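Local coordinates for protein WA352 (Oryza sativa subsp. indica, PDB 5ZT3) that is a mitochondrial protein of rice associated with cytoplasmic male sterility, represented here by an all-helical C-terminal portion with a DUF8018 domain, at residues A[16-25]-A[56-66]. Numbering follows the deposited sequence.
Sequences YPYPVDEIIG and EDLFELKVEII
F59 projects from helix 45-72 into the bend of the 16-25 loop, with Y18 and I24 closing round its ring, a worked example of how an irregular loop ahead of helix 29-37 packs on a helix in an all-helical domain. The phenylalanine turns its edge to the face of Y18 in an offset edge-to-face stack, centroids 5.4 Å apart and planes at 86°. I24 crosses the F59 side chain at about a right angle, I24 CB lying 3.9 Å from F59 CZ, while I24 CD1 reaches V63 CG2 at 3.8 Å. That same valine methyl lies over one face of the F59 ring, and V29 of helix 29-37 also touches the phenylalanine. Were F59 cut back to an alanine, the face of Y18 would probably lose its stacking partner and a gap would be likely to open beside I24. Further along the helix, I66 CD1 approaches G25 CA, where a CB would clash. Outward, the hydroxyl end of Y18 meets V63 CG1 head-on, Y18 OH 3.2 Å from that methyl, while P17 CB sits over the centre of one face of the tyrosine ring. At the polar edge, Y16 has CG anti to its backbone nitrogen (chi1 -168°), a turn that carries the ring toward the helix, with E56 CG over one face, 4.2 Å from the centroid of the Y16 ring, in a CH-pi contact. The E56 carboxylate pairs instead with R52. Y16 OH donates to E56 O at 2.6 Å, on a lone pair in the carbonyl plane, and that oxygen also accepts the helical bond from E60 N.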
ATOM      1  N   TYR A  16       1.175   5.948  16.447  1.00 34.29           N
ATOM      2  CA  TYR A  16       1.248   5.248  15.169  1.00 34.72           C
ATOM      3  C   TYR A  16       1.647   3.788  15.385  1.00 34.39           C
ATOM      4  O   TYR A  16       2.630   3.507  16.068  1.00 33.93           O
ATOM      5  CB  TYR A  16       2.236   5.948  14.234  1.00 32.00           C
ATOM      6  CG  TYR A  16       2.157   5.456  12.814  1.00 28.03           C
ATOM      7  CD1 TYR A  16       1.091   5.808  11.995  1.00 27.25           C
ATOM      8  CD2 TYR A  16       3.140   4.628  12.296  1.00 29.31           C
ATOM      9  CE1 TYR A  16       1.013   5.352  10.691  1.00 20.70           C
ATOM     10  CE2 TYR A  16       3.072   4.168  10.999  1.00 19.19           C
ATOM     11  CZ  TYR A  16       2.010   4.532  10.204  1.00 21.34           C
ATOM     12  OH  TYR A  16       1.946   4.078   8.913  1.00 20.48           O
ATOM     13  N   PRO A  17       0.892   2.858  14.792  1.00 33.20           N
ATOM     14  CA  PRO A  17       1.041   1.440  15.168  1.00 32.71           C
ATOM     15  C   PRO A  17       2.307   0.750  14.665  1.00 29.61           C
ATOM     16  O   PRO A  17       2.614  -0.345  15.155  1.00 33.77           O
ATOM     17  CB  PRO A  17      -0.222   0.782  14.590  1.00 33.21           C
ATOM     18  CG  PRO A  17      -0.670   1.696  13.501  1.00 35.29           C
ATOM     19  CD  PRO A  17      -0.268   3.084  13.909  1.00 35.35           C
ATOM     20  N   TYR A  18       3.052   1.324  13.719  1.00 26.36           N
ATOM     21  CA  TYR A  18       4.170   0.604  13.127  1.00 25.06           C
ATOM     22  C   TYR A  18       5.454   1.422  13.199  1.00 23.12           C
ATOM     23  O   TYR A  18       5.454   2.611  12.831  1.00 24.95           O
ATOM     24  CB  TYR A  18       3.876   0.249  11.668  1.00 23.01           C
ATOM     25  CG  TYR A  18       2.507  -0.342  11.477  1.00 24.68           C
ATOM     26  CD1 TYR A  18       2.222  -1.630  11.906  1.00 27.45           C
ATOM     27  CD2 TYR A  18       1.493   0.394  10.877  1.00 28.33           C
ATOM     28  CE1 TYR A  18       0.964  -2.173  11.740  1.00 28.54           C
ATOM     29  CE2 TYR A  18       0.231  -0.141  10.704  1.00 29.07           C
ATOM     30  CZ  TYR A  18      -0.024  -1.423  11.138  1.00 30.48           C
ATOM     31  OH  TYR A  18      -1.278  -1.955  10.970  1.00 33.73           O
ATOM     32  N   PRO A  19       6.559   0.826  13.646  1.00 20.10           N
ATOM     33  CA  PRO A  19       7.862   1.473  13.470  1.00 21.59           C
ATOM     34  C   PRO A  19       8.082   1.756  11.995  1.00 20.76           C
ATOM     35  O   PRO A  19       7.602   1.029  11.125  1.00 19.25           O
ATOM     36  CB  PRO A  19       8.851   0.418  13.981  1.00 24.74           C
ATOM     37  CG  PRO A  19       8.039  -0.427  14.929  1.00 26.73           C
ATOM     38  CD  PRO A  19       6.670  -0.480  14.318  1.00 23.86           C
ATOM     39  N   VAL A  20       8.818   2.835  11.713  1.00 19.95           N
ATOM     40  CA  VAL A  20       8.953   3.283  10.333  1.00 20.07           C
ATOM     41  C   VAL A  20       9.737   2.311   9.464  1.00 19.60           C
ATOM     42  O   VAL A  20       9.680   2.412   8.230  1.00 17.86           O
ATOM     43  CB  VAL A  20       9.547   4.696  10.280  1.00 26.42           C
ATOM     44  CG1 VAL A  20       8.715   5.601  11.133  1.00 31.59           C
ATOM     45  CG2 VAL A  20      10.988   4.675  10.753  1.00 24.37           C
ATOM     46  N   ASP A  21      10.460   1.365  10.063  1.00 19.83           N
ATOM     47  CA  ASP A  21      11.232   0.394   9.303  1.00 21.60           C
ATOM     48  C   ASP A  21      10.602  -0.995   9.276  1.00 21.98           C
ATOM     49  O   ASP A  21      11.188  -1.913   8.696  1.00 25.83           O
ATOM     50  CB  ASP A  21      12.682   0.326   9.810  1.00 26.00           C
ATOM     51  CG  ASP A  21      12.773   0.058  11.297  1.00 36.66           C
ATOM     52  OD1 ASP A  21      11.787   0.311  12.024  1.00 35.15           O
ATOM     53  OD2 ASP A  21      13.845  -0.410  11.745  1.00 45.30           O
ATOM     54  N   GLU A  22       9.425  -1.169   9.868  1.00 20.14           N
ATOM     55  CA  GLU A  22       8.783  -2.479   9.850  1.00 19.31           C
ATOM     56  C   GLU A  22       8.195  -2.756   8.473  1.00 19.64           C
ATOM     57  O   GLU A  22       7.468  -1.927   7.913  1.00 18.08           O
ATOM     58  CB  GLU A  22       7.681  -2.554  10.902  1.00 22.16           C
ATOM     59  CG  GLU A  22       6.975  -3.900  10.899  1.00 24.48           C
ATOM     60  CD  GLU A  22       5.979  -4.062  12.030  1.00 28.06           C
ATOM     61  OE1 GLU A  22       5.890  -3.161  12.888  1.00 31.81           O
ATOM     62  OE2 GLU A  22       5.272  -5.098  12.057  1.00 27.81           O
ATOM     63  N   ILE A  23       8.491  -3.934   7.931  1.00 19.52           N
ATOM     64  CA  ILE A  23       8.076  -4.303   6.583  1.00 17.29           C
ATOM     65  C   ILE A  23       6.824  -5.165   6.659  1.00 19.33           C
ATOM     66  O   ILE A  23       6.815  -6.206   7.333  1.00 21.38           O
ATOM     67  CB  ILE A  23       9.202  -5.023   5.823  1.00 19.29           C
ATOM     68  CG1 ILE A  23      10.402  -4.087   5.656  1.00 27.17           C
ATOM     69  CG2 ILE A  23       8.698  -5.504   4.470  1.00 18.54           C
ATOM     70  CD1 ILE A  23      11.574  -4.708   4.915  1.00 30.58           C
ATOM     71  N   ILE A  24       5.769  -4.739   5.965  1.00 16.33           N
ATOM     72  CA  ILE A  24       4.540  -5.507   5.806  1.00 15.72           C
ATOM     73  C   ILE A  24       4.161  -5.465   4.333  1.00 17.43           C
ATOM     74  O   ILE A  24       4.113  -4.385   3.736  1.00 15.98           O
ATOM     75  CB  ILE A  24       3.397  -4.930   6.664  1.00 16.60           C
ATOM     76  CG1 ILE A  24       3.780  -4.934   8.147  1.00 21.98           C
ATOM     77  CG2 ILE A  24       2.100  -5.696   6.417  1.00 19.20           C
ATOM     78  CD1 ILE A  24       2.804  -4.203   9.033  1.00 22.19           C
ATOM     79  N   GLY A  25       3.887  -6.630   3.744  1.00 16.60           N
ATOM     80  CA  GLY A  25       3.541  -6.659   2.336  1.00 15.04           C
ATOM     81  C   GLY A  25       4.645  -6.216   1.409  1.00 14.45           C
ATOM     82  O   GLY A  25       4.389  -5.928   0.238  1.00 16.54           O
ATOM     83  N   GLU A  56       3.253   7.690   6.265  1.00 12.33           N
ATOM     84  CA  GLU A  56       2.597   7.039   7.390  1.00 14.63           C
ATOM     85  C   GLU A  56       1.130   6.788   7.074  1.00 14.55           C
ATOM     86  O   GLU A  56       0.594   5.712   7.376  1.00 14.51           O
ATOM     87  CB  GLU A  56       2.731   7.913   8.639  1.00 16.99           C
ATOM     88  CG  GLU A  56       4.105   7.892   9.286  1.00 19.49           C
ATOM     89  CD  GLU A  56       4.208   8.864  10.441  1.00 38.09           C
ATOM     90  OE1 GLU A  56       3.244   9.628  10.655  1.00 47.82           O
ATOM     91  OE2 GLU A  56       5.249   8.873  11.132  1.00 42.05           O
ATOM     92  N   ASP A  57       0.465   7.763   6.447  1.00 14.64           N
ATOM     93  CA  ASP A  57      -0.953   7.599   6.141  1.00 13.88           C
ATOM     94  C   ASP A  57      -1.163   6.515   5.095  1.00 13.30           C
ATOM     95  O   ASP A  57      -2.074   5.682   5.222  1.00 15.58           O
ATOM     96  CB  ASP A  57      -1.545   8.919   5.642  1.00 19.23           C
ATOM     97  CG  ASP A  57      -1.736   9.944   6.749  1.00 32.00           C
ATOM     98  OD1 ASP A  57      -1.555   9.601   7.937  1.00 35.60           O
ATOM     99  OD2 ASP A  57      -2.086  11.101   6.422  1.00 36.72           O
ATOM    100  N   LEU A  58      -0.324   6.503   4.059  1.00 13.25           N
ATOM    101  CA  LEU A  58      -0.441   5.482   3.026  1.00 12.55           C
ATOM    102  C   LEU A  58      -0.185   4.097   3.606  1.00 13.60           C
ATOM    103  O   LEU A  58      -0.929   3.148   3.331  1.00 13.64           O
ATOM    104  CB  LEU A  58       0.527   5.773   1.878  1.00 13.95           C
ATOM    105  CG  LEU A  58       0.207   6.956   0.968  1.00 13.58           C
ATOM    106  CD1 LEU A  58       1.407   7.223   0.068  1.00 16.77           C
ATOM    107  CD2 LEU A  58      -1.048   6.710   0.147  1.00 19.00           C
ATOM    108  N   PHE A  59       0.864   3.966   4.423  1.00 12.52           N
ATOM    109  CA  PHE A  59       1.245   2.648   4.923  1.00 12.77           C
ATOM    110  C   PHE A  59       0.147   2.049   5.788  1.00 12.69           C
ATOM    111  O   PHE A  59      -0.195   0.869   5.651  1.00 13.13           O
ATOM    112  CB  PHE A  59       2.544   2.737   5.717  1.00 14.02           C
ATOM    113  CG  PHE A  59       3.081   1.398   6.160  1.00 12.93           C
ATOM    114  CD1 PHE A  59       3.531   0.478   5.231  1.00 15.18           C
ATOM    115  CD2 PHE A  59       3.158   1.076   7.502  1.00 14.96           C
ATOM    116  CE1 PHE A  59       4.030  -0.759   5.633  1.00 15.26           C
ATOM    117  CE2 PHE A  59       3.662  -0.156   7.910  1.00 15.31           C
ATOM    118  CZ  PHE A  59       4.108  -1.059   6.972  1.00 15.81           C
ATOM    119  N   GLU A  60      -0.423   2.850   6.691  1.00 14.17           N
ATOM    120  CA  GLU A  60      -1.463   2.330   7.570  1.00 16.68           C
ATOM    121  C   GLU A  60      -2.639   1.798   6.762  1.00 15.06           C
ATOM    122  O   GLU A  60      -3.189   0.732   7.073  1.00 16.32           O
ATOM    123  CB  GLU A  60      -1.919   3.419   8.542  1.00 19.29           C
ATOM    124  CG  GLU A  60      -3.038   2.972   9.473  1.00 29.69           C
ATOM    125  CD  GLU A  60      -3.080   3.774  10.759  1.00 43.73           C
ATOM    126  OE1 GLU A  60      -2.689   4.960  10.732  1.00 44.21           O
ATOM    127  OE2 GLU A  60      -3.505   3.216  11.796  1.00 48.25           O
ATOM    128  N   LEU A  61      -3.030   2.513   5.707  1.00 13.97           N
ATOM    129  CA  LEU A  61      -4.130   2.052   4.865  1.00 16.21           C
ATOM    130  C   LEU A  61      -3.747   0.811   4.069  1.00 16.42           C
ATOM    131  O   LEU A  61      -4.541  -0.134   3.946  1.00 14.66           O
ATOM    132  CB  LEU A  61      -4.556   3.164   3.910  1.00 23.47           C
ATOM    133  CG  LEU A  61      -5.789   3.970   4.290  1.00 32.20           C
ATOM    134  CD1 LEU A  61      -6.041   4.977   3.226  1.00 40.67           C
ATOM    135  CD2 LEU A  61      -6.986   3.070   4.447  1.00 29.72           C
ATOM    136  N   LYS A  62      -2.546   0.803   3.488  1.00 13.69           N
ATOM    137  CA  LYS A  62      -2.105  -0.372   2.747  1.00 12.97           C
ATOM    138  C   LYS A  62      -2.126  -1.609   3.629  1.00 13.19           C
ATOM    139  O   LYS A  62      -2.546  -2.682   3.187  1.00 12.98           O
ATOM    140  CB  LYS A  62      -0.692  -0.171   2.230  1.00 15.01           C
ATOM    141  CG  LYS A  62      -0.560   0.777   1.082  1.00 17.93           C
ATOM    142  CD  LYS A  62       0.857   0.660   0.545  1.00 25.13           C
ATOM    143  CE  LYS A  62       1.167   1.778  -0.389  1.00 31.64           C
ATOM    144  NZ  LYS A  62       2.473   1.532  -1.044  1.00 24.16           N
ATOM    145  N   VAL A  63      -1.680  -1.478   4.876  1.00 12.13           N
ATOM    146  CA  VAL A  63      -1.656  -2.628   5.775  1.00 13.59           C
ATOM    147  C   VAL A  63      -3.065  -3.148   6.021  1.00 13.18           C
ATOM    148  O   VAL A  63      -3.295  -4.360   6.023  1.00 13.44           O
ATOM    149  CB  VAL A  63      -0.909  -2.295   7.078  1.00 14.29           C
ATOM    150  CG1 VAL A  63      -1.058  -3.421   8.094  1.00 17.39           C
ATOM    151  CG2 VAL A  63       0.559  -2.047   6.787  1.00 16.82           C
ATOM    152  N   GLU A  64      -4.034  -2.248   6.190  1.00 13.02           N
ATOM    153  CA  GLU A  64      -5.402  -2.710   6.389  1.00 14.74           C
ATOM    154  C   GLU A  64      -5.903  -3.479   5.174  1.00 13.26           C
ATOM    155  O   GLU A  64      -6.553  -4.523   5.313  1.00 13.63           O
ATOM    156  CB  GLU A  64      -6.321  -1.536   6.715  1.00 17.65           C
ATOM    157  CG  GLU A  64      -6.062  -0.936   8.095  1.00 23.80           C
ATOM    158  CD  GLU A  64      -5.964  -2.001   9.181  1.00 47.75           C
ATOM    159  OE1 GLU A  64      -6.871  -2.862   9.242  1.00 57.44           O
ATOM    160  OE2 GLU A  64      -4.975  -1.982   9.947  1.00 52.74           O
ATOM    161  N   ILE A  65      -5.601  -2.991   3.975  1.00 11.75           N
ATOM    162  CA  ILE A  65      -6.018  -3.683   2.757  1.00 11.97           C
ATOM    163  C   ILE A  65      -5.314  -5.028   2.634  1.00 12.98           C
ATOM    164  O   ILE A  65      -5.936  -6.048   2.308  1.00 12.38           O
ATOM    165  CB  ILE A  65      -5.761  -2.800   1.522  1.00 11.73           C
ATOM    166  CG1 ILE A  65      -6.673  -1.581   1.523  1.00 12.75           C
ATOM    167  CG2 ILE A  65      -5.932  -3.592   0.234  1.00 13.43           C
ATOM    168  CD1 ILE A  65      -6.227  -0.495   0.549  1.00 15.20           C
ATOM    169  N   ILE A  66      -4.002  -5.042   2.880  1.00 11.77           N
ATOM    170  CA  ILE A  66      -3.208  -6.257   2.744  1.00 12.13           C
ATOM    171  C   ILE A  66      -3.692  -7.329   3.710  1.00 13.21           C
ATOM    172  O   ILE A  66      -3.835  -8.499   3.336  1.00 13.20           O
ATOM    173  CB  ILE A  66      -1.717  -5.925   2.932  1.00 13.50           C
ATOM    174  CG1 ILE A  66      -1.203  -5.136   1.727  1.00 14.91           C
ATOM    175  CG2 ILE A  66      -0.894  -7.181   3.161  1.00 15.39           C
ATOM    176  CD1 ILE A  66       0.131  -4.428   1.995  1.00 17.02           C
TER